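Local coordinates for protein GH127 beta-L-arabinofuranoside (Geobacillus stearothermophilus, PDB 4QK0) that probably hydrolyses beta-L-arabinofuranosidic bonds, as a glycoside hydrolase of family GH127, at residues Arg544-Leu552 with Glu640-Lys648; Asn566-Pro576 with Gly598-Ser606. All coordinates share one frame; numbering follows the deposited sequence.

Contact 1: Arg544-Leu552 with Glu640-Lys648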
ATOM      1  N   ARG A 544       4.053  -0.718 -14.267  1.00 23.94           N
ATOM      2  CA  ARG A 544       3.511  -1.973 -13.869  1.00 26.88           C
ATOM      3  C   ARG A 544       2.051  -1.888 -13.455  1.00 23.75           C
ATOM      4  O   ARG A 544       1.297  -2.755 -13.816  1.00 21.35           O
ATOM      5  CB  ARG A 544       4.411  -2.577 -12.779  1.00 29.55           C
ATOM      6  CG  ARG A 544       5.686  -2.925 -13.554  1.00 32.86           C
ATOM      7  CD  ARG A 544       7.003  -3.348 -12.959  1.00 34.08           C
ATOM      8  NE  ARG A 544       7.974  -3.158 -14.031  1.00 37.37           N
ATOM      9  CZ  ARG A 544       9.216  -3.606 -14.064  1.00 39.42           C
ATOM     10  NH1 ARG A 544       9.701  -4.394 -13.149  1.00 44.44           N
ATOM     11  NH2 ARG A 544       9.958  -3.314 -15.104  1.00 57.05           N
ATOM     12  N   ALA A 545       1.666  -0.813 -12.792  1.00 21.49           N
ATOM     13  CA  ALA A 545       0.291  -0.645 -12.356  1.00 22.20           C
ATOM     14  C   ALA A 545      -0.683  -0.650 -13.503  1.00 20.40           C
ATOM     15  O   ALA A 545      -1.808  -0.938 -13.287  1.00 21.83           O
ATOM     16  CB  ALA A 545       0.159   0.652 -11.584  1.00 23.30           C
ATOM     17  N   ASN A 546      -0.245  -0.356 -14.730  1.00 19.50           N
ATOM     18  CA  ASN A 546      -1.162  -0.199 -15.855  1.00 19.24           C
ATOM     19  C   ASN A 546      -1.061  -1.226 -16.938  1.00 18.50           C
ATOM     20  O   ASN A 546      -1.685  -1.103 -17.990  1.00 18.23           O
ATOM     21  CB  ASN A 546      -1.079   1.215 -16.378  1.00 20.55           C
ATOM     22  CG  ASN A 546      -1.430   2.239 -15.306  1.00 20.79           C
ATOM     23  OD1 ASN A 546      -2.337   2.000 -14.471  1.00 23.60           O
ATOM     24  ND2 ASN A 546      -0.742   3.369 -15.301  1.00 20.07           N
ATOM     25  N   ALA A 547      -0.296  -2.284 -16.659  1.00 21.57           N
ATOM     26  CA  ALA A 547      -0.207  -3.457 -17.524  1.00 23.58           C
ATOM     27  C   ALA A 547      -1.612  -3.972 -17.737  1.00 25.33           C
ATOM     28  O   ALA A 547      -2.347  -4.108 -16.776  1.00 25.06           O
ATOM     29  CB  ALA A 547       0.619  -4.525 -16.847  1.00 24.89           C
ATOM     30  N   GLY A 548      -1.999  -4.156 -18.994  1.00 27.01           N
ATOM     31  CA  GLY A 548      -3.343  -4.595 -19.341  1.00 29.34           C
ATOM     32  C   GLY A 548      -4.470  -3.588 -19.161  1.00 27.75           C
ATOM     33  O   GLY A 548      -5.650  -3.971 -19.161  1.00 28.56           O
ATOM     34  N   LYS A 549      -4.125  -2.322 -18.956  1.00 25.83           N
ATOM     35  CA  LYS A 549      -5.127  -1.301 -18.704  1.00 26.37           C
ATOM     36  C   LYS A 549      -5.037  -0.183 -19.684  1.00 27.06           C
ATOM     37  O   LYS A 549      -4.017   0.000 -20.292  1.00 29.16           O
ATOM     38  CB  LYS A 549      -5.020  -0.744 -17.323  1.00 25.87           C
ATOM     39  CG  LYS A 549      -5.129  -1.778 -16.237  1.00 28.34           C
ATOM     40  CD  LYS A 549      -5.231  -1.001 -14.927  1.00 31.82           C
ATOM     41  CE  LYS A 549      -4.922  -1.821 -13.702  1.00 33.98           C
ATOM     42  NZ  LYS A 549      -6.090  -2.653 -13.375  1.00 32.70           N
ATOM     43  N   VAL A 550      -6.122   0.579 -19.798  1.00 28.38           N
ATOM     44  CA  VAL A 550      -6.252   1.644 -20.774  1.00 26.87           C
ATOM     45  C   VAL A 550      -7.028   2.779 -20.124  1.00 26.65           C
ATOM     46  O   VAL A 550      -7.832   2.542 -19.217  1.00 22.49           O
ATOM     47  CB  VAL A 550      -6.957   1.117 -22.021  1.00 27.60           C
ATOM     48  CG1 VAL A 550      -8.402   0.815 -21.739  1.00 29.15           C
ATOM     49  CG2 VAL A 550      -6.882   2.091 -23.168  1.00 29.29           C
ATOM     50  N   ALA A 551      -6.709   4.016 -20.516  1.00 25.46           N
ATOM     51  CA  ALA A 551      -7.382   5.206 -20.000  1.00 23.46           C
ATOM     52  C   ALA A 551      -8.016   5.871 -21.159  1.00 24.87           C
ATOM     53  O   ALA A 551      -7.490   5.873 -22.279  1.00 24.33           O
ATOM     54  CB  ALA A 551      -6.416   6.149 -19.307  1.00 23.06           C
ATOM     55  N   LEU A 552      -9.149   6.491 -20.911  1.00 24.83           N
ATOM     56  CA  LEU A 552      -9.768   7.292 -21.969  1.00 24.90           C
ATOM     57  C   LEU A 552      -9.441   8.782 -21.833  1.00 23.03           C
ATOM     58  O   LEU A 552      -9.398   9.336 -20.739  1.00 23.89           O
ATOM     59  CB  LEU A 552     -11.269   7.121 -21.921  1.00 26.12           C
ATOM     60  CG  LEU A 552     -11.686   5.676 -22.119  1.00 27.86           C
ATOM     61  CD1 LEU A 552     -13.173   5.567 -22.001  1.00 29.61           C
ATOM     62  CD2 LEU A 552     -11.249   5.112 -23.460  1.00 27.74           C
ATOM     63  N   GLU A 640     -17.176   4.079  -6.069  1.00 29.18           N
ATOM     64  CA  GLU A 640     -15.989   3.679  -6.781  1.00 28.22           C
ATOM     65  C   GLU A 640     -15.697   4.651  -7.936  1.00 27.72           C
ATOM     66  O   GLU A 640     -16.629   5.227  -8.540  1.00 23.51           O
ATOM     67  CB  GLU A 640     -16.154   2.246  -7.318  1.00 27.71           C
ATOM     68  CG  GLU A 640     -16.188   1.200  -6.214  1.00 31.31           C
ATOM     69  CD  GLU A 640     -16.074  -0.232  -6.743  1.00 29.85           C
ATOM     70  OE1 GLU A 640     -15.317  -0.507  -7.716  1.00 29.41           O
ATOM     71  OE2 GLU A 640     -16.800  -1.082  -6.213  1.00 31.91           O
HETATM   72  N   MSE A 641     -14.403   4.724  -8.286  1.00 26.78           N
HETATM   73  CA  MSE A 641     -13.916   5.470  -9.479  1.00 25.33           C
HETATM   74  C   MSE A 641     -12.651   4.848  -9.983  1.00 22.42           C
HETATM   75  O   MSE A 641     -11.848   4.417  -9.196  1.00 25.16           O
HETATM   76  CB  MSE A 641     -13.701   6.933  -9.082  1.00 23.00           C
HETATM   77  CG  MSE A 641     -13.260   7.807 -10.253  1.00 23.78           C
HETATM   78 SE   MSE A 641     -11.273   7.738 -10.429  1.00 21.44          SE
HETATM   79  CE  MSE A 641     -10.777   8.719  -8.901  1.00 21.72           C
ATOM     80  N   VAL A 642     -12.507   4.725 -11.301  1.00 23.94           N
ATOM     81  CA  VAL A 642     -11.250   4.358 -11.898  1.00 23.13           C
ATOM     82  C   VAL A 642     -10.981   5.160 -13.120  1.00 22.56           C
ATOM     83  O   VAL A 642     -11.888   5.490 -13.833  1.00 21.09           O
ATOM     84  CB  VAL A 642     -11.138   2.871 -12.327  1.00 24.69           C
ATOM     85  CG1 VAL A 642     -11.133   1.973 -11.117  1.00 30.06           C
ATOM     86  CG2 VAL A 642     -12.269   2.448 -13.225  1.00 24.39           C
ATOM     87  N   VAL A 643      -9.685   5.386 -13.373  1.00 21.92           N
ATOM     88  CA  VAL A 643      -9.194   5.982 -14.608  1.00 21.13           C
ATOM     89  C   VAL A 643      -8.671   4.885 -15.512  1.00 20.54           C
ATOM     90  O   VAL A 643      -9.057   4.794 -16.678  1.00 18.05           O
ATOM     91  CB  VAL A 643      -8.044   6.990 -14.351  1.00 22.38           C
ATOM     92  CG1 VAL A 643      -7.342   7.427 -15.645  1.00 21.80           C
ATOM     93  CG2 VAL A 643      -8.582   8.207 -13.641  1.00 24.87           C
ATOM     94  N   TRP A 644      -7.786   4.048 -14.974  1.00 20.81           N
ATOM     95  CA  TRP A 644      -7.212   3.030 -15.777  1.00 22.50           C
ATOM     96  C   TRP A 644      -8.132   1.815 -15.742  1.00 24.44           C
ATOM     97  O   TRP A 644      -8.250   1.136 -14.724  1.00 28.59           O
ATOM     98  CB  TRP A 644      -5.804   2.707 -15.287  1.00 21.53           C
ATOM     99  CG  TRP A 644      -4.881   3.791 -15.597  1.00 22.23           C
ATOM    100  CD1 TRP A 644      -4.494   4.814 -14.778  1.00 21.42           C
ATOM    101  CD2 TRP A 644      -4.188   3.973 -16.824  1.00 21.89           C
ATOM    102  NE1 TRP A 644      -3.649   5.635 -15.433  1.00 24.08           N
ATOM    103  CE2 TRP A 644      -3.418   5.123 -16.689  1.00 22.71           C
ATOM    104  CE3 TRP A 644      -4.140   3.262 -18.024  1.00 23.13           C
ATOM    105  CZ2 TRP A 644      -2.606   5.604 -17.713  1.00 23.48           C
ATOM    106  CZ3 TRP A 644      -3.321   3.713 -19.021  1.00 25.19           C
ATOM    107  CH2 TRP A 644      -2.578   4.906 -18.869  1.00 23.90           C
ATOM    108  N   VAL A 645      -8.731   1.501 -16.864  1.00 26.76           N
ATOM    109  CA  VAL A 645      -9.647   0.370 -16.935  1.00 28.16           C
ATOM    110  C   VAL A 645      -9.011  -0.838 -17.619  1.00 27.51           C
ATOM    111  O   VAL A 645      -8.218  -0.686 -18.551  1.00 23.80           O
ATOM    112  CB  VAL A 645     -11.084   0.782 -17.424  1.00 31.43           C
ATOM    113  CG1 VAL A 645     -11.227   2.235 -17.770  1.00 33.48           C
ATOM    114  CG2 VAL A 645     -11.659  -0.088 -18.504  1.00 31.13           C
ATOM    115  N   ASN A 646      -9.320  -2.015 -17.112  1.00 26.57           N
ATOM    116  CA  ASN A 646      -8.903  -3.245 -17.717  1.00 27.15           C
ATOM    117  C   ASN A 646      -9.336  -3.400 -19.142  1.00 28.67           C
ATOM    118  O   ASN A 646     -10.428  -3.103 -19.489  1.00 28.82           O
ATOM    119  CB  ASN A 646      -9.367  -4.455 -16.928  1.00 27.31           C
ATOM    120  CG  ASN A 646      -8.676  -4.595 -15.635  1.00 23.10           C
ATOM    121  OD1 ASN A 646      -9.290  -4.552 -14.635  1.00 32.67           O
ATOM    122  ND2 ASN A 646      -7.413  -4.761 -15.660  1.00 21.72           N
ATOM    123  N   GLU A 647      -8.432  -3.886 -19.945  1.00 29.74           N
ATOM    124  CA  GLU A 647      -8.634  -4.012 -21.349  1.00 39.75           C
ATOM    125  C   GLU A 647      -9.004  -5.425 -21.760  1.00 40.06           C
ATOM    126  O   GLU A 647      -8.534  -6.374 -21.218  1.00 41.11           O
ATOM    127  CB  GLU A 647      -7.382  -3.501 -22.063  1.00 20.00           C
ATOM    128  CG  GLU A 647      -7.401  -3.454 -23.564  1.00 20.00           C
ATOM    129  CD  GLU A 647      -6.525  -2.359 -24.175  1.00 20.00           C
ATOM    130  OE1 GLU A 647      -5.300  -2.406 -24.055  1.00 20.00           O
ATOM    131  OE2 GLU A 647      -7.070  -1.457 -24.809  1.00 20.00           O
ATOM    132  N   LYS A 648      -9.924  -5.503 -22.698  1.00 51.73           N
ATOM    133  CA  LYS A 648     -10.303  -6.673 -23.489  1.00 59.14           C
ATOM    134  C   LYS A 648     -10.638  -7.954 -22.787  1.00 55.77           C
ATOM    135  O   LYS A 648     -11.735  -8.460 -22.962  1.00 58.81           O
ATOM    136  CB  LYS A 648      -9.333  -6.903 -24.636  1.00 66.28           C
ATOM    137  CG  LYS A 648      -8.253  -7.917 -24.356  1.00 82.26           C
ATOM    138  CD  LYS A 648      -8.077  -8.868 -25.524  1.00 94.71           C
ATOM    139  CE  LYS A 648      -8.115 -10.321 -25.081  1.00 99.87           C
ATOM    140  NZ  LYS A 648      -9.233 -11.032 -25.736  1.00 98.55           N
TER
HETATM  141  O   HOH W   1     -10.147   6.706 -18.411  1.00 26.97           O
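Ala551 and Asn546 hold the indole of Trp644 between them, where strand 549-552 pairs antiparallel with the C-terminal strand 645-647 in a beta-sheet of the family 127 C-terminal domain. Ala551 CB lies 3.8 Å from the centroid of the six-membered ring of Trp644, almost on its normal, a CH-pi contact. Over the opposite face the Asn546 amide stacks, its plane 18° from that of the indole, with Asn546 OD1 3.3 Å from Trp644 CG. Trp644 CG stands anti to its own carbonyl carbon (chi1 -71°), a turn that sets the ring edge against the backbone at Lys549 C and Val550 N. Replacing Trp644 by an alanine would probably open a gap between Ala551 and Asn546 and leave the Asn546 amide without its stacking partner. Val550 and Val645 form the hydrogen-bonded pair, with 2.7 Å both from Val550 N to Val645 O and from Val645 N to Val550 O. Further along, Glu647 N donates to Gly548 O (2.9 Å). In the second shell, Asn327 ND2 donates to Asn546 OD1, which helps hold the amide in its stacked orientation, and the type II turn Asn546-Lys549 leads directly from it into the strand. The Glu647 carboxylate pairs with Lys538. Beyond Ala551 a water bridges the two segments, accepting from Leu552 N at 2.7 Å and donating to Val643 O at 2.8 Å.

Contact 2: Asn566-Pro576 with Gly598-Ser606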
ATOM      1  N   ASN A 566     -22.125   3.438 -13.483  1.00 31.88           N
ATOM      2  CA  ASN A 566     -21.748   2.151 -14.069  1.00 28.69           C
ATOM      3  C   ASN A 566     -21.913   0.953 -13.104  1.00 27.71           C
ATOM      4  O   ASN A 566     -21.626  -0.185 -13.436  1.00 24.92           O
ATOM      5  CB  ASN A 566     -20.252   2.195 -14.492  1.00 28.57           C
ATOM      6  CG  ASN A 566     -19.960   3.212 -15.594  1.00 31.09           C
ATOM      7  OD1 ASN A 566     -20.187   2.951 -16.761  1.00 29.92           O
ATOM      8  ND2 ASN A 566     -19.348   4.350 -15.216  1.00 29.06           N
ATOM      9  N   GLY A 567     -22.304   1.207 -11.885  1.00 29.99           N
ATOM     10  CA  GLY A 567     -22.373   0.150 -10.897  1.00 30.75           C
ATOM     11  C   GLY A 567     -21.073  -0.091 -10.158  1.00 33.51           C
ATOM     12  O   GLY A 567     -20.008   0.423 -10.538  1.00 38.35           O
ATOM     13  N   PRO A 568     -21.152  -0.900  -9.101  1.00 34.08           N
ATOM     14  CA  PRO A 568     -19.946  -1.193  -8.351  1.00 33.27           C
ATOM     15  C   PRO A 568     -19.031  -2.179  -9.040  1.00 29.39           C
ATOM     16  O   PRO A 568     -19.310  -2.669 -10.143  1.00 29.81           O
ATOM     17  CB  PRO A 568     -20.497  -1.757  -7.022  1.00 32.08           C
ATOM     18  CG  PRO A 568     -21.844  -2.311  -7.362  1.00 31.12           C
ATOM     19  CD  PRO A 568     -22.300  -1.730  -8.664  1.00 32.19           C
ATOM     20  N   ASN A 569     -17.890  -2.391  -8.407  1.00 29.81           N
ATOM     21  CA  ASN A 569     -16.841  -3.298  -8.891  1.00 29.45           C
ATOM     22  C   ASN A 569     -16.279  -2.919 -10.250  1.00 27.87           C
ATOM     23  O   ASN A 569     -16.389  -3.663 -11.232  1.00 25.33           O
ATOM     24  CB  ASN A 569     -17.322  -4.769  -8.867  1.00 30.00           C
ATOM     25  CG  ASN A 569     -16.166  -5.737  -8.987  1.00 33.85           C
ATOM     26  OD1 ASN A 569     -15.022  -5.313  -9.210  1.00 31.74           O
ATOM     27  ND2 ASN A 569     -16.443  -7.037  -8.828  1.00 33.41           N
ATOM     28  N   LEU A 570     -15.678  -1.744 -10.309  1.00 28.35           N
ATOM     29  CA  LEU A 570     -15.209  -1.209 -11.594  1.00 27.59           C
ATOM     30  C   LEU A 570     -13.990  -1.972 -12.075  1.00 25.29           C
ATOM     31  O   LEU A 570     -13.709  -1.969 -13.254  1.00 24.79           O
ATOM     32  CB  LEU A 570     -14.946   0.295 -11.523  1.00 27.60           C
ATOM     33  CG  LEU A 570     -16.164   1.147 -11.170  1.00 29.56           C
ATOM     34  CD1 LEU A 570     -15.748   2.586 -10.929  1.00 32.06           C
ATOM     35  CD2 LEU A 570     -17.206   1.094 -12.242  1.00 29.54           C
ATOM     36  N   ALA A 571     -13.284  -2.647 -11.188  1.00 27.77           N
ATOM     37  CA  ALA A 571     -12.189  -3.569 -11.625  1.00 26.73           C
ATOM     38  C   ALA A 571     -12.722  -4.672 -12.523  1.00 28.00           C
ATOM     39  O   ALA A 571     -12.041  -5.110 -13.449  1.00 27.28           O
ATOM     40  CB  ALA A 571     -11.491  -4.180 -10.424  1.00 26.87           C
ATOM     41  N   ASN A 572     -13.982  -5.068 -12.319  1.00 30.74           N
ATOM     42  CA  ASN A 572     -14.657  -6.087 -13.152  1.00 31.45           C
ATOM     43  C   ASN A 572     -15.389  -5.475 -14.370  1.00 32.21           C
ATOM     44  O   ASN A 572     -16.577  -5.770 -14.653  1.00 34.53           O
ATOM     45  CB  ASN A 572     -15.655  -6.853 -12.274  1.00 33.47           C
ATOM     46  CG  ASN A 572     -16.326  -7.978 -13.010  1.00 38.29           C
ATOM     47  OD1 ASN A 572     -15.688  -8.749 -13.755  1.00 43.60           O
ATOM     48  ND2 ASN A 572     -17.621  -8.101 -12.798  1.00 39.49           N
ATOM     49  N   LEU A 573     -14.708  -4.544 -15.027  1.00 32.97           N
ATOM     50  CA  LEU A 573     -15.172  -3.913 -16.271  1.00 33.01           C
ATOM     51  C   LEU A 573     -14.014  -3.986 -17.205  1.00 28.84           C
ATOM     52  O   LEU A 573     -12.902  -3.606 -16.846  1.00 30.35           O
ATOM     53  CB  LEU A 573     -15.495  -2.439 -16.100  1.00 35.26           C
ATOM     54  CG  LEU A 573     -16.945  -1.970 -16.017  1.00 37.43           C
ATOM     55  CD1 LEU A 573     -16.960  -0.455 -15.914  1.00 38.88           C
ATOM     56  CD2 LEU A 573     -17.759  -2.366 -17.210  1.00 40.51           C
ATOM     57  N   PHE A 574     -14.278  -4.497 -18.389  1.00 26.70           N
ATOM     58  CA  PHE A 574     -13.277  -4.769 -19.378  1.00 28.29           C
ATOM     59  C   PHE A 574     -13.703  -4.056 -20.649  1.00 33.90           C
ATOM     60  O   PHE A 574     -14.841  -4.192 -21.115  1.00 38.64           O
ATOM     61  CB  PHE A 574     -13.094  -6.290 -19.578  1.00 27.48           C
ATOM     62  CG  PHE A 574     -12.645  -7.001 -18.328  1.00 27.22           C
ATOM     63  CD1 PHE A 574     -13.557  -7.356 -17.339  1.00 27.24           C
ATOM     64  CD2 PHE A 574     -11.309  -7.266 -18.118  1.00 27.88           C
ATOM     65  CE1 PHE A 574     -13.143  -7.978 -16.176  1.00 28.88           C
ATOM     66  CE2 PHE A 574     -10.882  -7.875 -16.971  1.00 26.22           C
ATOM     67  CZ  PHE A 574     -11.808  -8.239 -15.985  1.00 29.87           C
ATOM     68  N   LEU A 575     -12.785  -3.271 -21.198  1.00 34.86           N
ATOM     69  CA  LEU A 575     -13.073  -2.508 -22.381  1.00 36.14           C
ATOM     70  C   LEU A 575     -12.446  -3.232 -23.512  1.00 32.34           C
ATOM     71  O   LEU A 575     -11.232  -3.280 -23.601  1.00 33.29           O
ATOM     72  CB  LEU A 575     -12.515  -1.080 -22.220  1.00 37.65           C
ATOM     73  CG  LEU A 575     -12.811  -0.149 -23.390  1.00 45.35           C
ATOM     74  CD1 LEU A 575     -14.315   0.067 -23.568  1.00 48.51           C
ATOM     75  CD2 LEU A 575     -12.171   1.226 -23.211  1.00 49.77           C
ATOM     76  N   PRO A 576     -13.239  -3.811 -24.406  1.00 35.27           N
ATOM     77  CA  PRO A 576     -12.612  -4.412 -25.595  1.00 35.82           C
ATOM     78  C   PRO A 576     -11.990  -3.377 -26.515  1.00 38.02           C
ATOM     79  O   PRO A 576     -12.471  -2.242 -26.592  1.00 33.68           O
ATOM     80  CB  PRO A 576     -13.773  -5.061 -26.340  1.00 34.96           C
ATOM     81  CG  PRO A 576     -14.938  -4.954 -25.456  1.00 37.25           C
ATOM     82  CD  PRO A 576     -14.699  -3.856 -24.476  1.00 35.86           C
ATOM     83  N   GLY A 598     -19.949   3.877 -24.453  1.00 37.38           N
ATOM     84  CA  GLY A 598     -19.657   2.693 -25.266  1.00 36.87           C
ATOM     85  C   GLY A 598     -20.141   1.443 -24.578  1.00 36.61           C
ATOM     86  O   GLY A 598     -20.964   1.490 -23.639  1.00 37.56           O
ATOM     87  N   ILE A 599     -19.635   0.318 -25.041  1.00 40.44           N
ATOM     88  CA  ILE A 599     -20.074  -1.000 -24.555  1.00 46.44           C
ATOM     89  C   ILE A 599     -18.860  -1.673 -23.975  1.00 41.83           C
ATOM     90  O   ILE A 599     -17.934  -1.916 -24.687  1.00 43.35           O
ATOM     91  CB  ILE A 599     -20.656  -1.901 -25.703  1.00 51.94           C
ATOM     92  CG1 ILE A 599     -21.876  -1.249 -26.377  1.00 51.00           C
ATOM     93  CG2 ILE A 599     -21.094  -3.298 -25.200  1.00 56.70           C
ATOM     94  CD1 ILE A 599     -23.014  -0.916 -25.437  1.00 55.86           C
ATOM     95  N   ALA A 600     -18.906  -2.022 -22.708  1.00 32.90           N
ATOM     96  CA  ALA A 600     -17.878  -2.839 -22.095  1.00 36.03           C
ATOM     97  C   ALA A 600     -18.418  -4.234 -21.707  1.00 32.79           C
ATOM     98  O   ALA A 600     -19.565  -4.572 -21.994  1.00 29.63           O
ATOM     99  CB  ALA A 600     -17.357  -2.121 -20.864  1.00 36.55           C
ATOM    100  N   GLU A 601     -17.570  -5.014 -21.058  1.00 30.55           N
ATOM    101  CA  GLU A 601     -17.892  -6.349 -20.600  1.00 33.30           C
ATOM    102  C   GLU A 601     -17.599  -6.506 -19.130  1.00 31.98           C
ATOM    103  O   GLU A 601     -16.586  -6.020 -18.650  1.00 28.80           O
ATOM    104  CB  GLU A 601     -17.028  -7.364 -21.322  1.00 34.27           C
ATOM    105  CG  GLU A 601     -17.352  -7.526 -22.770  1.00 41.34           C
ATOM    106  CD  GLU A 601     -16.530  -8.628 -23.448  1.00 48.73           C
ATOM    107  OE1 GLU A 601     -15.933  -9.489 -22.740  1.00 52.95           O
ATOM    108  OE2 GLU A 601     -16.478  -8.609 -24.694  1.00 54.11           O
ATOM    109  N   ARG A 602     -18.491  -7.208 -18.437  1.00 33.91           N
ATOM    110  CA  ARG A 602     -18.282  -7.656 -17.079  1.00 32.07           C
ATOM    111  C   ARG A 602     -18.282  -9.184 -16.966  1.00 31.35           C
ATOM    112  O   ARG A 602     -18.967  -9.886 -17.689  1.00 31.38           O
ATOM    113  CB  ARG A 602     -19.386  -7.168 -16.197  1.00 32.88           C
ATOM    114  CG  ARG A 602     -19.527  -5.674 -16.088  1.00 35.43           C
ATOM    115  CD  ARG A 602     -20.415  -5.409 -14.911  1.00 35.15           C
ATOM    116  NE  ARG A 602     -20.405  -4.029 -14.457  1.00 33.73           N
ATOM    117  CZ  ARG A 602     -19.609  -3.553 -13.507  1.00 31.57           C
ATOM    118  NH1 ARG A 602     -18.648  -4.290 -12.962  1.00 33.56           N
ATOM    119  NH2 ARG A 602     -19.737  -2.306 -13.138  1.00 34.80           N
ATOM    120  N   VAL A 603     -17.513  -9.682 -16.024  1.00 30.76           N
ATOM    121  CA  VAL A 603     -17.597 -11.084 -15.666  1.00 37.97           C
ATOM    122  C   VAL A 603     -18.854 -11.305 -14.841  1.00 37.65           C
ATOM    123  O   VAL A 603     -19.151 -10.541 -13.932  1.00 38.17           O
ATOM    124  CB  VAL A 603     -16.341 -11.528 -14.886  1.00 39.27           C
ATOM    125  CG1 VAL A 603     -16.467 -12.952 -14.374  1.00 39.53           C
ATOM    126  CG2 VAL A 603     -15.133 -11.397 -15.811  1.00 42.81           C
ATOM    127  N   ASP A 604     -19.548 -12.382 -15.140  1.00 44.13           N
ATOM    128  CA  ASP A 604     -20.786 -12.742 -14.444  1.00 52.08           C
ATOM    129  C   ASP A 604     -20.503 -13.371 -13.083  1.00 49.42           C
ATOM    130  O   ASP A 604     -19.890 -14.425 -12.994  1.00 42.85           O
ATOM    131  CB  ASP A 604     -21.586 -13.696 -15.332  1.00 62.98           C
ATOM    132  CG  ASP A 604     -23.034 -13.896 -14.882  1.00 67.18           C
ATOM    133  OD1 ASP A 604     -23.428 -13.572 -13.739  1.00 77.36           O
ATOM    134  OD2 ASP A 604     -23.796 -14.387 -15.733  1.00 73.13           O
ATOM    135  N   GLU A 605     -20.924 -12.677 -12.024  1.00 63.84           N
ATOM    136  CA  GLU A 605     -20.807 -13.176 -10.642  1.00 74.84           C
ATOM    137  C   GLU A 605     -21.939 -14.180 -10.354  1.00 84.76           C
ATOM    138  O   GLU A 605     -21.731 -15.120  -9.607  1.00 94.96           O
ATOM    139  CB  GLU A 605     -20.828 -12.044  -9.585  1.00 68.31           C
ATOM    140  CG  GLU A 605     -19.955 -10.828  -9.872  1.00 67.94           C
ATOM    141  CD  GLU A 605     -19.706  -9.958  -8.636  1.00 61.93           C
ATOM    142  OE1 GLU A 605     -19.339  -8.730  -8.758  1.00 56.92           O
ATOM    143  OE2 GLU A 605     -19.891 -10.520  -7.534  1.00 54.50           O
ATOM    144  N   SER A 606     -23.122 -13.988 -10.960  1.00 91.20           N
ATOM    145  CA  SER A 606     -24.239 -14.943 -10.850  1.00 87.10           C
ATOM    146  C   SER A 606     -23.814 -16.357 -11.182  1.00 84.99           C
ATOM    147  O   SER A 606     -24.202 -17.289 -10.499  1.00 92.94           O
ATOM    148  CB  SER A 606     -25.375 -14.542 -11.773  1.00 87.69           C
ATOM    149  OG  SER A 606     -25.906 -13.299 -11.375  1.00 86.47           O
TER
HETATM  150  O   HOH W   2     -21.739  -1.723 -15.386  1.00 33.32           O
HETATM  151  O   HOH W   3     -19.565  -7.249 -11.255  1.00 39.09           O
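Asn566 O, at the end of helix 563-566, accepts from Arg602 NH2 at 2.9 Å; the loop that follows runs past the guanidinium before joining strand 598-603 as one arm of a beta hairpin. A water donates to the same Asn566 O and accepts from Arg602 NE. Gly567, with positive phi, turns the chain out of the short helix, and Pro568 O adds a weak bond to Arg602 NH2. Asn569 O takes Arg602 NH1 at 2.9 Å and Asn572 N from opposite faces of its carbonyl plane. The bonds from Asn566 O and Asn569 O lie within 8° of the guanidinium plane and fix its rotation; these backbone carbonyls thus line the edge of the buried group. The Asn569 amide donates to Pro541 O of the second subunit and weakly to Glu605 OE1, which also meets Gln542 of that subunit. Asn572, its CG anti to N (chi1 -176°), extends its amide to the Val603 backbone: OD1 accepts from Val603 N at 3.1 Å, and ND2 gives a nearly straight bond to Val603 O (3.1 Å, 172°), using an in-plane lone pair. Leu573 CG rests over the guanidinium face, 4.0 Å from Arg602 CZ. Leu573 CD2 meets Ala600 CB at 3.7 Å. At Phe574 the backbones form a single antiparallel bridge, with Phe574 N 2.8 Å from Glu601 O and Glu601 N donating back to Phe574 O. Pro576 then packs its CD against Ile599 O. Strand 598-603 is flanked on its other edge by strand 620-629, while Leu575 bonds to strand 641-647.

From the N terminus, the chain reaches 544-552 first, and contact 1 closes only at 640-648, where the chain ends. Within this long excursion, 566-576 and 598-606 come together as contact 2, closing a much shorter hairpin loop, so the second closure is nested in the first and the two do not cross. Strands 641-647 and 574-586 are neighbours in one mixed sheet, which ties the C-terminal strand to both strand 549-554 and the hairpin. Two probable hydrogen bonds join the contacts directly: Lys648 N to Leu575 O (2.7 Å) and Asn569 N to Glu640 OE2 (2.8 Å). Both contacts also border the second subunit: Arg544 of that subunit forms an intersubunit salt bridge with Glu640 of this chain.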